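Side-chain contacts in KLTH0A00704p (Lachancea thermotolerans, PDB 4J2G), which probably helps recruit PI 3-kinase in autophagy through its N-terminal HORMA domain, the part of the longer Atg13 protein crystallised here: residues D27-K32 and L257-S262; A33-C38 and R72-W77; E130-Q135 and G176-S181; R162-L167 and T248-K253. The protein carries 1 engineered substitution. All blocks are in the same frame, centred on the assembly; numbering follows the deposited sequence.

Contact 1: D27-K32 and L257-S262; sequences DNFFLK and LRISVS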
loop_
_atom_site.group_PDB
_atom_site.type_symbol
_atom_site.label_atom_id
_atom_site.label_comp_id
_atom_site.label_asym_id
_atom_site.label_seq_id
_atom_site.Cartn_x
_atom_site.Cartn_y
_atom_site.Cartn_z
ATOM N N ASP A 27 3.680 18.702 -2.408
ATOM C CA ASP A 27 2.703 18.133 -3.342
ATOM C C ASP A 27 3.380 17.255 -4.428
ATOM O O ASP A 27 2.821 16.225 -4.861
ATOM C CB ASP A 27 1.881 19.252 -3.965
ATOM C CG ASP A 27 0.850 18.760 -4.978
ATOM O OD1 ASP A 27 -0.042 17.930 -4.694
ATOM O OD2 ASP A 27 0.925 19.244 -6.098
ATOM N N ASN A 28 4.586 17.642 -4.828
ATOM C CA ASN A 28 5.316 16.948 -5.870
ATOM C C ASN A 28 5.833 15.613 -5.326
ATOM O O ASN A 28 5.890 14.605 -6.041
ATOM C CB ASN A 28 6.509 17.770 -6.365
ATOM C CG ASN A 28 6.135 18.799 -7.428
ATOM O OD1 ASN A 28 5.076 18.740 -8.065
ATOM N ND2 ASN A 28 7.032 19.748 -7.638
ATOM N N PHE A 29 6.195 15.616 -4.054
ATOM C CA PHE A 29 6.636 14.416 -3.438
ATOM C C PHE A 29 5.471 13.384 -3.383
ATOM O O PHE A 29 5.624 12.210 -3.788
ATOM C CB PHE A 29 7.093 14.699 -2.050
ATOM C CG PHE A 29 7.693 13.528 -1.437
ATOM C CD1 PHE A 29 9.002 13.149 -1.791
ATOM C CD2 PHE A 29 6.944 12.733 -0.593
ATOM C CE1 PHE A 29 9.562 12.002 -1.279
ATOM C CE2 PHE A 29 7.485 11.570 -0.082
ATOM C CZ PHE A 29 8.784 11.198 -0.434
ATOM N N PHE A 30 4.325 13.825 -2.870
ATOM C CA PHE A 30 3.125 12.983 -2.822
ATOM C C PHE A 30 2.923 12.306 -4.162
ATOM O O PHE A 30 2.756 11.095 -4.210
ATOM C CB PHE A 30 1.885 13.802 -2.562
ATOM C CG PHE A 30 1.542 13.939 -1.137
ATOM C CD1 PHE A 30 2.436 14.522 -0.220
ATOM C CD2 PHE A 30 0.305 13.490 -0.697
ATOM C CE1 PHE A 30 2.066 14.633 1.112
ATOM C CE2 PHE A 30 -0.052 13.564 0.635
ATOM C CZ PHE A 30 0.809 14.182 1.537
ATOM N N LEU A 31 2.964 13.105 -5.227
ATOM C CA LEU A 31 2.872 12.605 -6.603
ATOM C C LEU A 31 3.966 11.609 -6.960
ATOM O O LEU A 31 3.630 10.521 -7.405
ATOM C CB LEU A 31 2.872 13.727 -7.624
ATOM C CG LEU A 31 1.703 14.733 -7.550
ATOM C CD1 LEU A 31 1.933 15.883 -8.559
ATOM C CD2 LEU A 31 0.364 14.087 -7.803
ATOM N N LYS A 32 5.255 11.951 -6.734
ATOM C CA LYS A 32 6.354 11.016 -6.994
ATOM C C LYS A 32 6.201 9.711 -6.167
ATOM O O LYS A 32 6.367 8.607 -6.706
ATOM C CB LYS A 32 7.755 11.653 -6.741
ATOM C CG LYS A 32 8.181 12.697 -7.778
ATOM C CD LYS A 32 9.585 13.249 -7.513
ATOM C CE LYS A 32 9.811 14.553 -8.288
ATOM N NZ LYS A 32 11.134 15.194 -7.981
ATOM N N LEU A 257 5.444 15.460 7.613
ATOM C CA LEU A 257 5.143 14.527 6.523
ATOM C C LEU A 257 5.306 13.082 7.033
ATOM O O LEU A 257 6.386 12.693 7.419
ATOM C CB LEU A 257 6.000 14.843 5.314
ATOM C CG LEU A 257 5.509 14.563 3.875
ATOM C CD1 LEU A 257 6.741 14.632 2.987
ATOM C CD2 LEU A 257 4.806 13.232 3.604
ATOM N N ARG A 258 4.215 12.318 7.082
ATOM C CA ARG A 258 4.236 10.954 7.677
ATOM C C ARG A 258 3.821 9.934 6.599
ATOM O O ARG A 258 2.742 10.078 5.986
ATOM C CB ARG A 258 3.210 10.828 8.830
ATOM C CG ARG A 258 3.471 11.704 10.051
ATOM C CD ARG A 258 2.465 11.505 11.166
ATOM N NE ARG A 258 2.611 12.459 12.287
ATOM C CZ ARG A 258 3.586 12.493 13.219
ATOM N NH1 ARG A 258 4.602 11.624 13.241
ATOM N NH2 ARG A 258 3.530 13.416 14.174
ATOM N N ILE A 259 4.684 8.938 6.367
ATOM C CA ILE A 259 4.409 7.772 5.508
ATOM C C ILE A 259 4.407 6.510 6.343
ATOM O O ILE A 259 5.344 6.245 7.073
ATOM C CB ILE A 259 5.505 7.574 4.432
ATOM C CG1 ILE A 259 5.516 8.818 3.549
ATOM C CG2 ILE A 259 5.174 6.303 3.556
ATOM C CD1 ILE A 259 6.772 9.005 2.745
ATOM N N SER A 260 3.369 5.737 6.233
ATOM C CA SER A 260 3.324 4.417 6.877
ATOM C C SER A 260 2.670 3.351 5.931
ATOM O O SER A 260 2.050 3.713 4.956
ATOM C CB SER A 260 2.541 4.517 8.165
ATOM O OG SER A 260 1.199 4.897 7.792
ATOM N N VAL A 261 2.868 2.054 6.210
ATOM C CA VAL A 261 2.299 0.975 5.406
ATOM C C VAL A 261 1.995 -0.149 6.375
ATOM O O VAL A 261 2.797 -0.461 7.223
ATOM C CB VAL A 261 3.224 0.485 4.223
ATOM C CG1 VAL A 261 4.531 -0.061 4.754
ATOM C CG2 VAL A 261 2.511 -0.629 3.399
ATOM N N SER A 262 0.808 -0.704 6.255
ATOM C CA SER A 262 0.410 -1.975 6.893
ATOM C C SER A 262 0.314 -3.018 5.813
ATOM O O SER A 262 -0.275 -2.747 4.766
ATOM C CB SER A 262 -0.968 -1.815 7.480
ATOM O OG SER A 262 -0.825 -0.986 8.628
#
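Phe29 and Phe30 meet Leu257 and Ile259 in a purely apolar helix-on-sheet contact, between a helix and the sheet of the HORMA fold that Atg13 shares with Mad2. Segments 27-32 and 257-262, on helix 18-39 and strand 255-264, run nearly parallel, their axes 11.5 Å apart and inclined by 11°. Such a separation leaves one layer of large side chains between the backbones, and phenylalanine, leucine and isoleucine have the bulk to fill it without any polar atom in need of a partner. Phe29 projects toward the strand. Its CG stands anti to the backbone N (chi1 -173°), which sends the ring toward the strand residues, Phe29 CD2 lying 4.1 Å from Leu257 CD1. Phe30 leaves the helix more obliquely, yet its ring reaches the other branch of the same leucine, with Phe30 CE1 4.0 Å from Leu257 CD2. Leu257 therefore divides its two methyls between the two rings, and the branched end of leucine suits that fork. Helix 158-177 closes in beside Phe29 with Leu167 and Phe168, while the Phe30 ring meets that of Trp77, their planes about 25° apart. Ile259, one strand repeat further on, approaches head-on: its CD1 lies in the ring plane of Phe29, against the edge, 3.9 Å from Phe29 CE2.

Contact 2: A33-C38 and R72-W77; sequences AALLIC and RELKPW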
loop_
_atom_site.group_PDB
_atom_site.type_symbol
_atom_site.label_atom_id
_atom_site.label_comp_id
_atom_site.label_asym_id
_atom_site.label_seq_id
_atom_site.Cartn_x
_atom_site.Cartn_y
_atom_site.Cartn_z
ATOM N N ALA A 33 5.915 9.871 -4.861
ATOM C CA ALA A 33 5.756 8.763 -3.940
ATOM C C ALA A 33 4.673 7.770 -4.399
ATOM O O ALA A 33 4.931 6.538 -4.557
ATOM C CB ALA A 33 5.509 9.243 -2.499
ATOM N N ALA A 34 3.508 8.314 -4.704
ATOM C CA ALA A 34 2.452 7.514 -5.283
ATOM C C ALA A 34 2.880 6.859 -6.609
ATOM O O ALA A 34 2.521 5.694 -6.892
ATOM C CB ALA A 34 1.204 8.358 -5.443
ATOM N N LEU A 35 3.664 7.561 -7.429
ATOM C CA LEU A 35 4.013 6.977 -8.712
ATOM C C LEU A 35 4.927 5.777 -8.499
ATOM O O LEU A 35 4.631 4.690 -8.987
ATOM C CB LEU A 35 4.585 8.006 -9.709
ATOM C CG LEU A 35 3.609 8.970 -10.405
ATOM C CD1 LEU A 35 4.364 10.051 -11.184
ATOM C CD2 LEU A 35 2.545 8.292 -11.294
ATOM N N LEU A 36 5.993 5.958 -7.708
ATOM C CA LEU A 36 6.875 4.880 -7.320
ATOM C C LEU A 36 6.112 3.607 -6.858
ATOM O O LEU A 36 6.299 2.500 -7.390
ATOM C CB LEU A 36 7.697 5.368 -6.153
ATOM C CG LEU A 36 9.178 5.126 -5.893
ATOM C CD1 LEU A 36 9.383 4.786 -4.410
ATOM C CD2 LEU A 36 9.859 4.118 -6.821
ATOM N N ILE A 37 5.251 3.778 -5.856
ATOM C CA ILE A 37 4.540 2.689 -5.239
ATOM C C ILE A 37 3.675 1.949 -6.276
ATOM O O ILE A 37 3.803 0.744 -6.410
ATOM C CB ILE A 37 3.720 3.219 -4.057
ATOM C CG1 ILE A 37 4.637 3.612 -2.891
ATOM C CG2 ILE A 37 2.730 2.200 -3.544
ATOM C CD1 ILE A 37 3.842 4.301 -1.807
ATOM N N CYS A 38 2.861 2.667 -7.049
ATOM C CA CYS A 38 2.085 2.062 -8.158
ATOM C C CYS A 38 2.898 1.409 -9.307
ATOM O O CYS A 38 2.538 0.341 -9.782
ATOM C CB CYS A 38 1.051 3.074 -8.723
ATOM S SG CYS A 38 -0.173 3.579 -7.458
ATOM N N ARG A 72 -6.611 10.128 -13.396
ATOM C CA ARG A 72 -7.929 10.399 -12.858
ATOM C C ARG A 72 -7.815 10.353 -11.342
ATOM O O ARG A 72 -8.109 11.322 -10.669
ATOM C CB ARG A 72 -8.945 9.388 -13.404
ATOM C CG ARG A 72 -10.273 9.400 -12.671
ATOM C CD ARG A 72 -11.231 8.326 -13.178
ATOM N NE ARG A 72 -11.338 8.373 -14.638
ATOM C CZ ARG A 72 -10.778 7.496 -15.478
ATOM N NH1 ARG A 72 -10.064 6.467 -15.024
ATOM N NH2 ARG A 72 -10.942 7.644 -16.787
ATOM N N GLU A 73 -7.277 9.255 -10.832
ATOM C CA GLU A 73 -7.051 9.025 -9.408
ATOM C C GLU A 73 -6.062 10.031 -8.745
ATOM O O GLU A 73 -6.179 10.296 -7.545
ATOM C CB GLU A 73 -6.583 7.578 -9.171
ATOM C CG GLU A 73 -7.652 6.537 -9.530
ATOM C CD GLU A 73 -7.476 5.143 -8.857
ATOM O OE1 GLU A 73 -6.389 4.513 -9.017
ATOM O OE2 GLU A 73 -8.450 4.664 -8.185
ATOM N N LEU A 74 -5.116 10.592 -9.489
ATOM C CA LEU A 74 -4.206 11.579 -8.858
ATOM C C LEU A 74 -4.782 12.999 -8.837
ATOM O O LEU A 74 -4.196 13.900 -8.250
ATOM C CB LEU A 74 -2.837 11.550 -9.482
ATOM C CG LEU A 74 -2.062 10.277 -9.134
ATOM C CD1 LEU A 74 -0.848 10.167 -10.008
ATOM C CD2 LEU A 74 -1.639 10.316 -7.671
ATOM N N LYS A 75 -5.981 13.184 -9.395
ATOM C CA LYS A 75 -6.586 14.547 -9.460
ATOM C C LYS A 75 -6.596 15.335 -8.101
ATOM O O LYS A 75 -6.187 16.521 -8.054
ATOM C CB LYS A 75 -7.963 14.498 -10.130
ATOM C CG LYS A 75 -8.816 15.739 -9.929
ATOM C CD LYS A 75 -10.226 15.386 -9.452
ATOM C CE LYS A 75 -10.299 15.223 -7.938
ATOM N NZ LYS A 75 -11.072 13.993 -7.598
ATOM N N PRO A 76 -6.997 14.677 -6.986
ATOM C CA PRO A 76 -6.928 15.431 -5.770
ATOM C C PRO A 76 -5.570 16.058 -5.463
ATOM O O PRO A 76 -5.560 17.012 -4.695
ATOM C CB PRO A 76 -7.259 14.393 -4.712
ATOM C CG PRO A 76 -8.179 13.461 -5.429
ATOM C CD PRO A 76 -7.467 13.302 -6.723
ATOM N N TRP A 77 -4.458 15.575 -6.038
ATOM C CA TRP A 77 -3.104 16.126 -5.676
ATOM C C TRP A 77 -2.491 16.903 -6.810
ATOM O O TRP A 77 -1.526 17.668 -6.614
ATOM C CB TRP A 77 -2.128 14.958 -5.237
ATOM C CG TRP A 77 -2.696 14.273 -4.068
ATOM C CD1 TRP A 77 -2.524 14.666 -2.759
ATOM C CD2 TRP A 77 -3.606 13.148 -4.029
ATOM N NE1 TRP A 77 -3.248 13.879 -1.923
ATOM C CE2 TRP A 77 -3.936 12.943 -2.659
ATOM C CE3 TRP A 77 -4.155 12.305 -4.987
ATOM C CZ2 TRP A 77 -4.779 11.921 -2.222
ATOM C CZ3 TRP A 77 -5.057 11.292 -4.575
ATOM C CH2 TRP A 77 -5.358 11.106 -3.182
#
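Leu74 carries this helix-helix contact with its two methyls, each resting on a different residue of helix 18-39. Leu74 CD2 lies against the methyl of Ala34, 4.1 Å from Ala34 CB, and Leu74 CD1 touches the tip of Leu35, 4.1 Å from Leu35 CD2. The leucine points toward the neighbouring helix, with CG anti to its own carbonyl carbon (chi1 -70°), while Leu35 begins beside the interface and its end comes nearer. Alanine suits the place facing Leu74, because its single methyl lets the two backbones come as near as 8.6 Å between the CA atoms of Ala34 and Leu74.

Outside this first shell, the five-stranded sheet of the HORMA domain forms the floor: Ile206 of strand 201-208 lies against Leu74, and Leu89 and Ile91 of strand 89-96 lie against Ala34. Helix 70-78 is kinked at Pro76 and Trp77. Proline has no N-H to give to the preceding turn, so Pro76 breaks the regular bonding there, and Trp77 N instead turns to Leu74 O at 2.8 Å. Pro76 CB sits over one face of the Trp77 indole, toward its rim and 3.7 Å above its plane, and Trp77 NE1 is bonded to Pro87 O, which ties the end of the short helix to the loop before the sheet.

With only methyl groups meeting and no hydrogen bond across, the contact depends on shape and on exclusion of water: methyl packing gives a close fit but no directional bond.

Contact 3: E130-Q135 and G176-S181; sequences ERWLIQ and GLLPAS. With SO4 (sulfate ion), chain C.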
loop_
_atom_site.group_PDB
_atom_site.type_symbol
_atom_site.label_atom_id
_atom_site.label_comp_id
_atom_site.label_asym_id
_atom_site.label_seq_id
_atom_site.Cartn_x
_atom_site.Cartn_y
_atom_site.Cartn_z
ATOM N N GLU A 130 -1.332 -4.800 0.913
ATOM C CA GLU A 130 -0.652 -3.682 1.544
ATOM C C GLU A 130 -1.582 -2.507 1.532
ATOM O O GLU A 130 -2.350 -2.323 0.568
ATOM C CB GLU A 130 0.567 -3.198 0.749
ATOM C CG GLU A 130 1.597 -4.248 0.389
ATOM C CD GLU A 130 2.707 -3.685 -0.571
ATOM O OE1 GLU A 130 2.474 -2.784 -1.481
ATOM O OE2 GLU A 130 3.829 -4.198 -0.418
ATOM N N ARG A 131 -1.472 -1.671 2.553
ATOM C CA ARG A 131 -2.179 -0.381 2.461
ATOM C C ARG A 131 -1.280 0.724 2.961
ATOM O O ARG A 131 -0.891 0.705 4.112
ATOM C CB ARG A 131 -3.490 -0.385 3.217
ATOM C CG ARG A 131 -4.354 0.867 2.988
ATOM C CD ARG A 131 -5.658 0.749 3.817
ATOM N NE ARG A 131 -6.658 -0.116 3.171
ATOM C CZ ARG A 131 -7.256 -1.173 3.737
ATOM N NH1 ARG A 131 -6.983 -1.545 4.975
ATOM N NH2 ARG A 131 -8.171 -1.853 3.054
ATOM N N TRP A 132 -0.987 1.672 2.080
ATOM C CA TRP A 132 -0.034 2.781 2.366
ATOM C C TRP A 132 -0.865 3.996 2.673
ATOM O O TRP A 132 -1.977 4.162 2.156
ATOM C CB TRP A 132 0.784 3.102 1.106
ATOM C CG TRP A 132 1.689 2.029 0.649
ATOM C CD1 TRP A 132 1.341 0.901 -0.118
ATOM C CD2 TRP A 132 3.087 1.945 0.868
ATOM N NE1 TRP A 132 2.447 0.135 -0.319
ATOM C CE2 TRP A 132 3.541 0.764 0.219
ATOM C CE3 TRP A 132 4.022 2.756 1.561
ATOM C CZ2 TRP A 132 4.885 0.362 0.220
ATOM C CZ3 TRP A 132 5.330 2.367 1.568
ATOM C CH2 TRP A 132 5.768 1.153 0.907
ATOM N N LEU A 133 -0.323 4.864 3.492
ATOM C CA LEU A 133 -0.981 6.116 3.833
ATOM C C LEU A 133 0.154 7.159 3.839
ATOM O O LEU A 133 1.140 6.964 4.525
ATOM C CB LEU A 133 -1.446 6.036 5.265
ATOM C CG LEU A 133 -1.980 7.362 5.831
ATOM C CD1 LEU A 133 -3.197 7.917 5.059
ATOM C CD2 LEU A 133 -2.262 7.321 7.329
ATOM N N ILE A 134 -0.014 8.227 3.081
ATOM C CA ILE A 134 0.935 9.365 3.006
ATOM C C ILE A 134 0.048 10.558 3.327
ATOM O O ILE A 134 -1.131 10.653 2.846
ATOM C CB ILE A 134 1.477 9.504 1.582
ATOM C CG1 ILE A 134 2.103 8.156 1.147
ATOM C CG2 ILE A 134 2.481 10.668 1.481
ATOM C CD1 ILE A 134 2.215 8.018 -0.356
ATOM N N GLN A 135 0.554 11.388 4.217
ATOM C CA GLN A 135 -0.219 12.405 4.926
ATOM C C GLN A 135 0.682 13.559 5.363
ATOM O O GLN A 135 1.879 13.338 5.651
ATOM C CB GLN A 135 -0.491 11.798 6.276
ATOM C CG GLN A 135 -1.912 11.655 6.627
ATOM C CD GLN A 135 -2.002 10.973 7.963
ATOM O OE1 GLN A 135 -0.979 10.535 8.542
ATOM N NE2 GLN A 135 -3.226 10.854 8.458
ATOM N N GLY A 176 10.893 -2.219 -2.385
ATOM C CA GLY A 176 11.361 -3.410 -2.975
ATOM C C GLY A 176 11.447 -4.532 -1.955
ATOM O O GLY A 176 11.474 -5.673 -2.337
ATOM N N LEU A 177 11.557 -4.226 -0.660
ATOM C CA LEU A 177 11.712 -5.270 0.346
ATOM C C LEU A 177 10.405 -5.889 0.885
ATOM O O LEU A 177 10.423 -6.791 1.733
ATOM C CB LEU A 177 12.403 -4.731 1.575
ATOM C CG LEU A 177 13.752 -4.055 1.402
ATOM C CD1 LEU A 177 13.988 -3.332 2.724
ATOM C CD2 LEU A 177 14.855 -5.080 1.108
ATOM N N LEU A 178 9.260 -5.391 0.518
ATOM C CA LEU A 178 8.123 -5.959 1.199
ATOM C C LEU A 178 7.747 -7.333 0.623
ATOM O O LEU A 178 8.083 -7.619 -0.471
ATOM C CB LEU A 178 6.950 -5.006 1.090
ATOM C CG LEU A 178 7.257 -3.750 1.937
ATOM C CD1 LEU A 178 6.114 -2.809 1.690
ATOM C CD2 LEU A 178 7.427 -4.014 3.433
ATOM N N PRO A 179 7.050 -8.155 1.383
ATOM C CA PRO A 179 6.559 -9.487 0.940
ATOM C C PRO A 179 5.807 -9.497 -0.369
ATOM O O PRO A 179 5.905 -10.491 -1.107
ATOM C CB PRO A 179 5.571 -9.871 2.062
ATOM C CG PRO A 179 6.155 -9.234 3.274
ATOM C CD PRO A 179 6.623 -7.853 2.774
ATOM N N ALA A 180 5.033 -8.455 -0.672
ATOM C CA ALA A 180 4.300 -8.467 -1.967
ATOM C C ALA A 180 5.270 -8.361 -3.142
ATOM O O ALA A 180 4.892 -8.798 -4.264
ATOM C CB ALA A 180 3.285 -7.355 -2.058
ATOM N N SER A 181 6.474 -7.752 -2.918
ATOM C CA SER A 181 7.486 -7.655 -4.004
ATOM C C SER A 181 8.018 -9.039 -4.310
ATOM O O SER A 181 8.298 -9.369 -5.467
ATOM C CB SER A 181 8.707 -6.752 -3.629
ATOM O OG SER A 181 8.240 -5.449 -3.425
HETATM S S SO4 C . -9.572 -4.238 5.365
HETATM O O1 SO4 C . -9.308 -3.169 6.306
HETATM O O2 SO4 C . -9.557 -5.430 6.224
HETATM O O3 SO4 C . -10.850 -4.273 4.617
HETATM O O4 SO4 C . -8.534 -4.157 4.318
HETATM O O HOH W 1 4.028 -6.316 1.092
#
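Glu130 OE1, at the end of a side chain that lies against Leu178 and Ala180, is bonded by both Trp132 NE1 and Thr93 OG1. Trp132 NE1 gives Glu130 OE1 a nearly straight bond of 3.1 Å (171° at the hydrogen); the oxygen lies close to the indole plane, whereas the N-H comes in from above the carboxylate plane. Lys41 adds a long, weak ion pair, which may favour the charged form of the acid. The other oxygen, Glu130 OE2, takes a 2.6 Å bond from a water that in turn accepts from Ala180 N.

With CG anti to its carbonyl carbon (chi1 -53°) and the chain extended beyond, Glu130 carries its carboxylate to the apolar groups that hem it in: Leu178 CD1 is 3.4 Å and Ala180 CB 3.6 Å from Glu130 OE2. Leu178 CD1 also packs on the indole, 3.7 Å from Trp132 CZ2, so one methyl is shared by an acid and a ring. The small alanine methyl lets the carboxylate lie close.

Arg131 points to the other side of the strand. Arg131 NH2 binds SO4 O4 at 2.7 Å, and Arg131 NH1 binds SO4 O1 at 3.1 Å. The backbone N atoms of Leu221 and Ser222 also hold the sulfate, and Glu92 makes a salt bridge to NH2. The ion is probably from the crystallisation liquor, but it shows that these N-H groups can hold an oxyanion.

Strand 126-136, between strands 89-96 and 255-264, thus meets the turn joining helices 158-177 and 179-187, with Trp132 reaching Ile37 of helix 18-39.

Contact 4: R162-L167 and T248-K253; sequences RQLVLL and TPIRTK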
loop_
_atom_site.group_PDB
_atom_site.type_symbol
_atom_site.label_atom_id
_atom_site.label_comp_id
_atom_site.label_asym_id
_atom_site.label_seq_id
_atom_site.Cartn_x
_atom_site.Cartn_y
_atom_site.Cartn_z
ATOM N N ARG A 162 16.343 18.368 0.429
ATOM C CA ARG A 162 17.287 17.310 0.657
ATOM C C ARG A 162 16.633 16.221 1.517
ATOM O O ARG A 162 16.850 15.045 1.275
ATOM C CB ARG A 162 18.563 17.870 1.294
ATOM C CG ARG A 162 19.738 16.917 1.256
ATOM C CD ARG A 162 20.717 17.266 2.354
ATOM N NE ARG A 162 20.114 17.138 3.680
ATOM C CZ ARG A 162 20.541 16.310 4.635
ATOM N NH1 ARG A 162 21.592 15.513 4.428
ATOM N NH2 ARG A 162 19.912 16.283 5.805
ATOM N N GLN A 163 15.845 16.628 2.514
ATOM C CA GLN A 163 15.037 15.720 3.317
ATOM C C GLN A 163 14.099 14.855 2.450
ATOM O O GLN A 163 13.780 13.746 2.831
ATOM C CB GLN A 163 14.148 16.473 4.314
ATOM C CG GLN A 163 14.845 17.427 5.270
ATOM C CD GLN A 163 15.706 16.709 6.271
ATOM O OE1 GLN A 163 15.229 15.839 6.999
ATOM N NE2 GLN A 163 16.989 17.067 6.314
ATOM N N LEU A 164 13.655 15.364 1.306
ATOM C CA LEU A 164 12.720 14.618 0.505
ATOM C C LEU A 164 13.428 13.687 -0.467
ATOM O O LEU A 164 12.878 12.676 -0.828
ATOM C CB LEU A 164 11.679 15.515 -0.171
ATOM C CG LEU A 164 10.785 16.249 0.833
ATOM C CD1 LEU A 164 10.135 17.419 0.123
ATOM C CD2 LEU A 164 9.716 15.371 1.487
ATOM N N VAL A 165 14.679 13.976 -0.795
ATOM C CA VAL A 165 15.458 13.144 -1.682
ATOM C C VAL A 165 15.822 11.903 -0.885
ATOM O O VAL A 165 15.782 10.775 -1.389
ATOM C CB VAL A 165 16.730 13.900 -2.169
ATOM C CG1 VAL A 165 17.774 12.953 -2.701
ATOM C CG2 VAL A 165 16.388 14.902 -3.268
ATOM N N LEU A 166 16.202 12.134 0.366
ATOM C CA LEU A 166 16.554 11.058 1.289
ATOM C C LEU A 166 15.338 10.169 1.575
ATOM O O LEU A 166 15.428 8.957 1.540
ATOM C CB LEU A 166 17.034 11.649 2.600
ATOM C CG LEU A 166 18.523 11.742 2.978
ATOM C CD1 LEU A 166 19.479 11.658 1.800
ATOM C CD2 LEU A 166 18.720 13.005 3.802
ATOM N N LEU A 167 14.203 10.791 1.860
ATOM C CA LEU A 167 12.984 10.070 2.063
ATOM C C LEU A 167 12.587 9.244 0.834
ATOM O O LEU A 167 12.116 8.088 0.973
ATOM C CB LEU A 167 11.877 11.019 2.416
ATOM C CG LEU A 167 10.565 10.314 2.681
ATOM C CD1 LEU A 167 10.686 9.665 4.018
ATOM C CD2 LEU A 167 9.453 11.322 2.723
ATOM N N THR A 248 10.366 7.862 9.483
ATOM C CA THR A 248 10.590 8.987 10.403
ATOM C C THR A 248 9.916 10.178 9.774
ATOM O O THR A 248 10.053 10.393 8.570
ATOM C CB THR A 248 12.089 9.327 10.520
ATOM O OG1 THR A 248 12.844 8.112 10.692
ATOM C CG2 THR A 248 12.337 10.303 11.687
ATOM N N PRO A 249 9.144 10.933 10.556
ATOM C CA PRO A 249 8.446 11.979 9.852
ATOM C C PRO A 249 9.377 13.087 9.414
ATOM O O PRO A 249 10.470 13.278 9.983
ATOM C CB PRO A 249 7.425 12.452 10.875
ATOM C CG PRO A 249 7.191 11.239 11.741
ATOM C CD PRO A 249 8.600 10.741 11.911
ATOM N N ILE A 250 8.994 13.763 8.350
ATOM C CA ILE A 250 9.726 14.938 7.976
ATOM C C ILE A 250 9.061 16.135 8.638
ATOM O O ILE A 250 7.847 16.364 8.495
ATOM C CB ILE A 250 9.894 15.049 6.467
ATOM C CG1 ILE A 250 10.821 13.919 6.032
ATOM C CG2 ILE A 250 10.491 16.394 6.107
ATOM C CD1 ILE A 250 11.232 13.964 4.584
ATOM N N ARG A 251 9.872 16.826 9.440
ATOM C CA ARG A 251 9.432 18.002 10.173
ATOM C C ARG A 251 9.382 19.184 9.223
ATOM O O ARG A 251 10.382 19.490 8.565
ATOM C CB ARG A 251 10.366 18.285 11.351
ATOM C CG ARG A 251 9.839 17.814 12.705
ATOM C CD ARG A 251 9.917 16.304 12.905
ATOM N NE ARG A 251 8.687 15.798 13.537
ATOM C CZ ARG A 251 8.582 14.637 14.183
ATOM N NH1 ARG A 251 9.652 13.837 14.291
ATOM N NH2 ARG A 251 7.406 14.275 14.719
ATOM N N THR A 252 8.199 19.791 9.118
ATOM C CA THR A 252 7.992 21.010 8.344
ATOM C C THR A 252 7.043 22.036 9.022
ATOM O O THR A 252 6.179 21.681 9.853
ATOM C CB THR A 252 7.462 20.673 6.947
ATOM O OG1 THR A 252 8.098 21.524 6.001
ATOM C CG2 THR A 252 5.947 20.852 6.863
ATOM N N LYS A 253 7.202 23.307 8.648
ATOM C CA LYS A 253 6.413 24.382 9.244
ATOM C C LYS A 253 4.904 24.180 9.119
ATOM O O LYS A 253 4.132 24.550 10.011
ATOM C CB LYS A 253 6.831 25.734 8.682
ATOM C CG LYS A 253 6.697 25.908 7.179
ATOM C CD LYS A 253 7.307 27.244 6.759
ATOM C CE LYS A 253 8.779 27.337 7.160
ATOM N NZ LYS A 253 9.207 28.737 7.453
#
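Ile250 drives its CD1 methyl into the surface of helix 158-177, among Gln163, Leu164 and Leu167. Ile250 CD1 lies 3.7 Å from Leu164 CD2 and equally 3.7 Å from Leu167 CD2, while Ile250 CG2 settles 4.1 Å from Gln163 CB. With CG1 anti to the carbonyl carbon (chi1 -68°), the longer arm of the isoleucine extends to the helix. Beta-branching lets this one residue touch the leucines with one branch and Gln163 with the other.

The packing is tightest at the helix backbone, where Ile250 CD1 comes within 3.1 Å of Gln163 O, an oxygen that also accepts the helical bond from Leu167 N. The Gln163 side chain adds its CB to the contact and bends at chi2 (-68°); its NE2 is held by Glu159 OE2, one turn earlier, so glutamine suits the edge of the contact. Leu160 extends the bed for Ile250 on the N-terminal side.

The helix and strand 250-252 run roughly antiparallel, their short axes 9.9 Å apart and 158° between directions. Strand 242-252 is an edge strand of the sheet, and here the HORMA domain's helical layer covers its end. No hydrogen bond crosses the gap, so the joining rests on burial of one isoleucine by leucine methyls and the glutamine's carbon.

From the N terminus, residues 27-32 and 33-38 follow each other on helix 18-39: the first opens contact 1, and the second opens contact 2, the shortest loop, which residues 72-77 close on helix 70-78. Strand residues 130-135 then open contact 3, and residues 162-167 open contact 4 before 176-181 close contact 3. These two therefore cross, sharing helix 158-177 between them. Residues 248-253 complete contact 4, and the next strand completes contact 1, whose long loop encloses the other three. Strands 126-136, 255-264 and 242-252 are successive neighbours in the sheet, so contacts 3, 1 and 4 bind adjacent strands to the helical layer, and contact 2 adds the short helix.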